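Local coordinates for propionate kinase (Francisella tularensis subsp. tularensis, PDB 3KHY), which probably catalyses the reversible, magnesium-dependent transfer of phosphate from ATP to short-chain carboxylates such as acetate, giving the acyl phosphate and ADP, at residues K78-V86 / I376-I384. Sequence-based numbering, arbitrary orientation.
Sequences KIVAIGHRV and IAQETQNLI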
loop_
_atom_site.group_PDB
_atom_site.type_symbol
_atom_site.label_atom_id
_atom_site.label_comp_id
_atom_site.label_asym_id
_atom_site.label_seq_id
_atom_site.Cartn_x
_atom_site.Cartn_y
_atom_site.Cartn_z
ATOM N N LYS A 78 41.898 9.735 20.459
ATOM C CA LYS A 78 41.520 8.337 20.306
ATOM C C LYS A 78 40.644 8.092 19.078
ATOM O O LYS A 78 40.402 6.946 18.698
ATOM C CB LYS A 78 40.811 7.832 21.568
ATOM C CG LYS A 78 41.697 7.799 22.804
ATOM C CD LYS A 78 40.959 7.220 24.001
ATOM C CE LYS A 78 41.836 7.238 25.248
ATOM N NZ LYS A 78 41.164 6.630 26.427
ATOM N N ILE A 79 40.173 9.168 18.458
ATOM C CA ILE A 79 39.247 9.039 17.338
ATOM C C ILE A 79 39.983 8.696 16.052
ATOM O O ILE A 79 40.933 9.376 15.679
ATOM C CB ILE A 79 38.413 10.317 17.142
ATOM C CG1 ILE A 79 37.500 10.530 18.347
ATOM C CG2 ILE A 79 37.588 10.225 15.861
ATOM C CD1 ILE A 79 36.790 11.858 18.349
ATOM N N VAL A 80 39.536 7.640 15.374
ATOM C CA VAL A 80 40.211 7.168 14.165
ATOM C C VAL A 80 39.426 7.462 12.890
ATOM O O VAL A 80 39.980 7.429 11.797
ATOM C CB VAL A 80 40.524 5.658 14.247
ATOM C CG1 VAL A 80 39.248 4.857 14.332
ATOM C CG2 VAL A 80 41.350 5.217 13.052
ATOM N N ALA A 81 38.134 7.743 13.023
ATOM C CA ALA A 81 37.322 8.078 11.856
ATOM C C ALA A 81 35.983 8.690 12.246
ATOM O O ALA A 81 35.594 8.660 13.417
ATOM C CB ALA A 81 37.112 6.853 10.979
ATOM N N ILE A 82 35.293 9.247 11.254
ATOM C CA ILE A 82 33.964 9.823 11.443
ATOM C C ILE A 82 32.944 9.122 10.544
ATOM O O ILE A 82 33.145 9.012 9.331
ATOM C CB ILE A 82 33.961 11.326 11.117
ATOM C CG1 ILE A 82 35.004 12.057 11.965
ATOM C CG2 ILE A 82 32.579 11.929 11.331
ATOM C CD1 ILE A 82 35.208 13.494 11.553
ATOM N N GLY A 83 31.855 8.639 11.137
ATOM C CA GLY A 83 30.788 8.016 10.371
ATOM C C GLY A 83 29.556 8.898 10.321
ATOM O O GLY A 83 29.087 9.362 11.359
ATOM N N HIS A 84 29.048 9.137 9.115
ATOM C CA HIS A 84 27.899 10.010 8.903
ATOM C C HIS A 84 26.692 9.206 8.482
ATOM O O HIS A 84 26.766 8.417 7.538
ATOM C CB HIS A 84 28.181 11.015 7.784
ATOM C CG HIS A 84 29.315 11.950 8.076
ATOM N ND1 HIS A 84 29.123 13.210 8.597
ATOM C CD2 HIS A 84 30.652 11.810 7.910
ATOM C CE1 HIS A 84 30.292 13.808 8.742
ATOM N NE2 HIS A 84 31.237 12.978 8.338
ATOM N N ARG A 85 25.577 9.413 9.170
ATOM C CA ARG A 85 24.303 8.915 8.682
ATOM C C ARG A 85 23.927 9.728 7.457
ATOM O O ARG A 85 24.062 10.955 7.454
ATOM C CB ARG A 85 23.222 9.075 9.753
ATOM C CG ARG A 85 21.891 8.422 9.391
ATOM C CD ARG A 85 20.916 8.507 10.572
ATOM N NE ARG A 85 19.831 7.545 10.437
ATOM C CZ ARG A 85 19.667 6.494 11.236
ATOM N NH1 ARG A 85 20.508 6.282 12.243
ATOM N NH2 ARG A 85 18.653 5.662 11.042
ATOM N N VAL A 86 23.487 9.041 6.406
ATOM C CA VAL A 86 22.902 9.690 5.251
ATOM C C VAL A 86 21.564 9.018 4.981
ATOM O O VAL A 86 21.505 7.807 4.791
ATOM C CB VAL A 86 23.820 9.587 4.020
ATOM C CG1 VAL A 86 23.116 10.125 2.782
ATOM C CG2 VAL A 86 25.121 10.351 4.274
ATOM N N ILE A 376 26.639 2.132 12.597
ATOM C CA ILE A 376 27.372 3.101 11.799
ATOM C C ILE A 376 28.860 3.053 12.166
ATOM O O ILE A 376 29.719 3.126 11.290
ATOM C CB ILE A 376 26.812 4.513 11.990
ATOM C CG1 ILE A 376 25.478 4.657 11.248
ATOM C CG2 ILE A 376 27.796 5.558 11.493
ATOM C CD1 ILE A 376 24.756 5.967 11.580
ATOM N N ALA A 377 29.162 2.912 13.456
ATOM C CA ALA A 377 30.554 2.818 13.907
ATOM C C ALA A 377 31.225 1.559 13.368
ATOM O O ALA A 377 32.390 1.590 12.974
ATOM C CB ALA A 377 30.642 2.856 15.425
ATOM N N GLN A 378 30.483 0.453 13.339
ATOM C CA GLN A 378 31.019 -0.802 12.807
ATOM C C GLN A 378 31.241 -0.746 11.300
ATOM O O GLN A 378 32.244 -1.258 10.792
ATOM C CB GLN A 378 30.105 -1.975 13.159
ATOM C CG GLN A 378 30.061 -2.306 14.641
ATOM C CD GLN A 378 28.984 -3.317 14.970
ATOM O OE1 GLN A 378 28.078 -3.558 14.170
ATOM N NE2 GLN A 378 29.068 -3.907 16.155
ATOM N N GLU A 379 30.293 -0.145 10.581
ATOM C CA GLU A 379 30.430 0.034 9.137
ATOM C C GLU A 379 31.640 0.896 8.809
ATOM O O GLU A 379 32.347 0.667 7.825
ATOM C CB GLU A 379 29.173 0.701 8.576
ATOM C CG GLU A 379 27.981 -0.216 8.543
ATOM C CD GLU A 379 28.111 -1.219 7.430
ATOM O OE1 GLU A 379 28.160 -0.781 6.261
ATOM O OE2 GLU A 379 28.187 -2.429 7.722
ATOM N N THR A 380 31.859 1.907 9.638
ATOM C CA THR A 380 32.959 2.845 9.433
ATOM C C THR A 380 34.305 2.165 9.697
ATOM O O THR A 380 35.208 2.218 8.867
ATOM C CB THR A 380 32.792 4.086 10.332
ATOM O OG1 THR A 380 31.584 4.772 9.969
ATOM C CG2 THR A 380 33.988 5.038 10.185
ATOM N N GLN A 381 34.416 1.511 10.846
ATOM C CA GLN A 381 35.607 0.745 11.203
ATOM C C GLN A 381 36.000 -0.234 10.089
ATOM O O GLN A 381 37.180 -0.404 9.774
ATOM C CB GLN A 381 35.353 -0.023 12.501
ATOM C CG GLN A 381 36.460 -0.994 12.892
ATOM C CD GLN A 381 37.710 -0.290 13.363
ATOM O OE1 GLN A 381 37.663 0.868 13.783
ATOM N NE2 GLN A 381 38.841 -0.985 13.304
ATOM N N ASN A 382 35.000 -0.871 9.492
ATOM C CA ASN A 382 35.231 -1.860 8.450
ATOM C C ASN A 382 35.971 -1.294 7.240
ATOM O O ASN A 382 36.650 -2.030 6.529
ATOM C CB ASN A 382 33.906 -2.480 8.007
ATOM C CG ASN A 382 34.097 -3.597 6.998
ATOM O OD1 ASN A 382 33.526 -3.568 5.907
ATOM N ND2 ASN A 382 34.908 -4.585 7.356
ATOM N N LEU A 383 35.852 0.011 7.022
ATOM C CA LEU A 383 36.435 0.644 5.841
ATOM C C LEU A 383 37.759 1.376 6.073
ATOM O O LEU A 383 38.318 1.934 5.132
ATOM C CB LEU A 383 35.447 1.626 5.218
ATOM C CG LEU A 383 34.175 1.057 4.601
ATOM C CD1 LEU A 383 33.233 2.191 4.233
ATOM C CD2 LEU A 383 34.523 0.217 3.389
ATOM N N ILE A 384 38.255 1.395 7.306
ATOM C CA ILE A 384 39.472 2.152 7.606
ATOM C C ILE A 384 40.633 1.260 8.040
ATOM O O ILE A 384 40.687 0.082 7.693
ATOM C CB ILE A 384 39.234 3.218 8.693
ATOM C CG1 ILE A 384 39.026 2.555 10.052
ATOM C CG2 ILE A 384 38.052 4.114 8.329
ATOM C CD1 ILE A 384 38.892 3.537 11.178
#
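Ile376 meets two flat groups: its CD1 methyl is set obliquely to the guanidinium of Arg85, and its CG2 sits over one face of the Gly83-His84 peptide, 4.0 Å from Gly83 C. Both belong to a helix-on-sheet packing in the N-terminal, actin-ATPase-like domain, where the C-terminal helix lies against an inner strand. The axes of 79-86 and 376-382 approach to 8.0 Å, their directions 128° apart. Glycine suits this place because, having no side chain, it lets Thr380 OG1 come to 3.4 Å from Gly83 CA. Threonine suits the buried site because its hydroxyl bonds Ile376 O at 2.8 Å. That oxygen accepts from Thr380 N and OG1 on opposite faces of its carbonyl plane, OG1 tilted 33° from it, which holds the hydroxyl's rotation. Chi1 of -63° sets OG1 beside the backbone N and leaves CG2 anti to it, facing Ala81 CB. Ile376 CD1 also packs on Arg85 CB at 3.9 Å. Beyond that apolar stem the extended arginine, predicted to bind the substrate, carries salt bridges to Glu372, a predicted magnesium ligand, and Asp142, the predicted proton donor/acceptor; the helix thus probably borders the substrate site. At the chain terminus, small Ala81 admits the CG2 methyls of Thr380 and Ile384, while long Ile384 reaches back to both methyls of branched Val80, its CD1 a tight 3.4 Å from Val80 CG1.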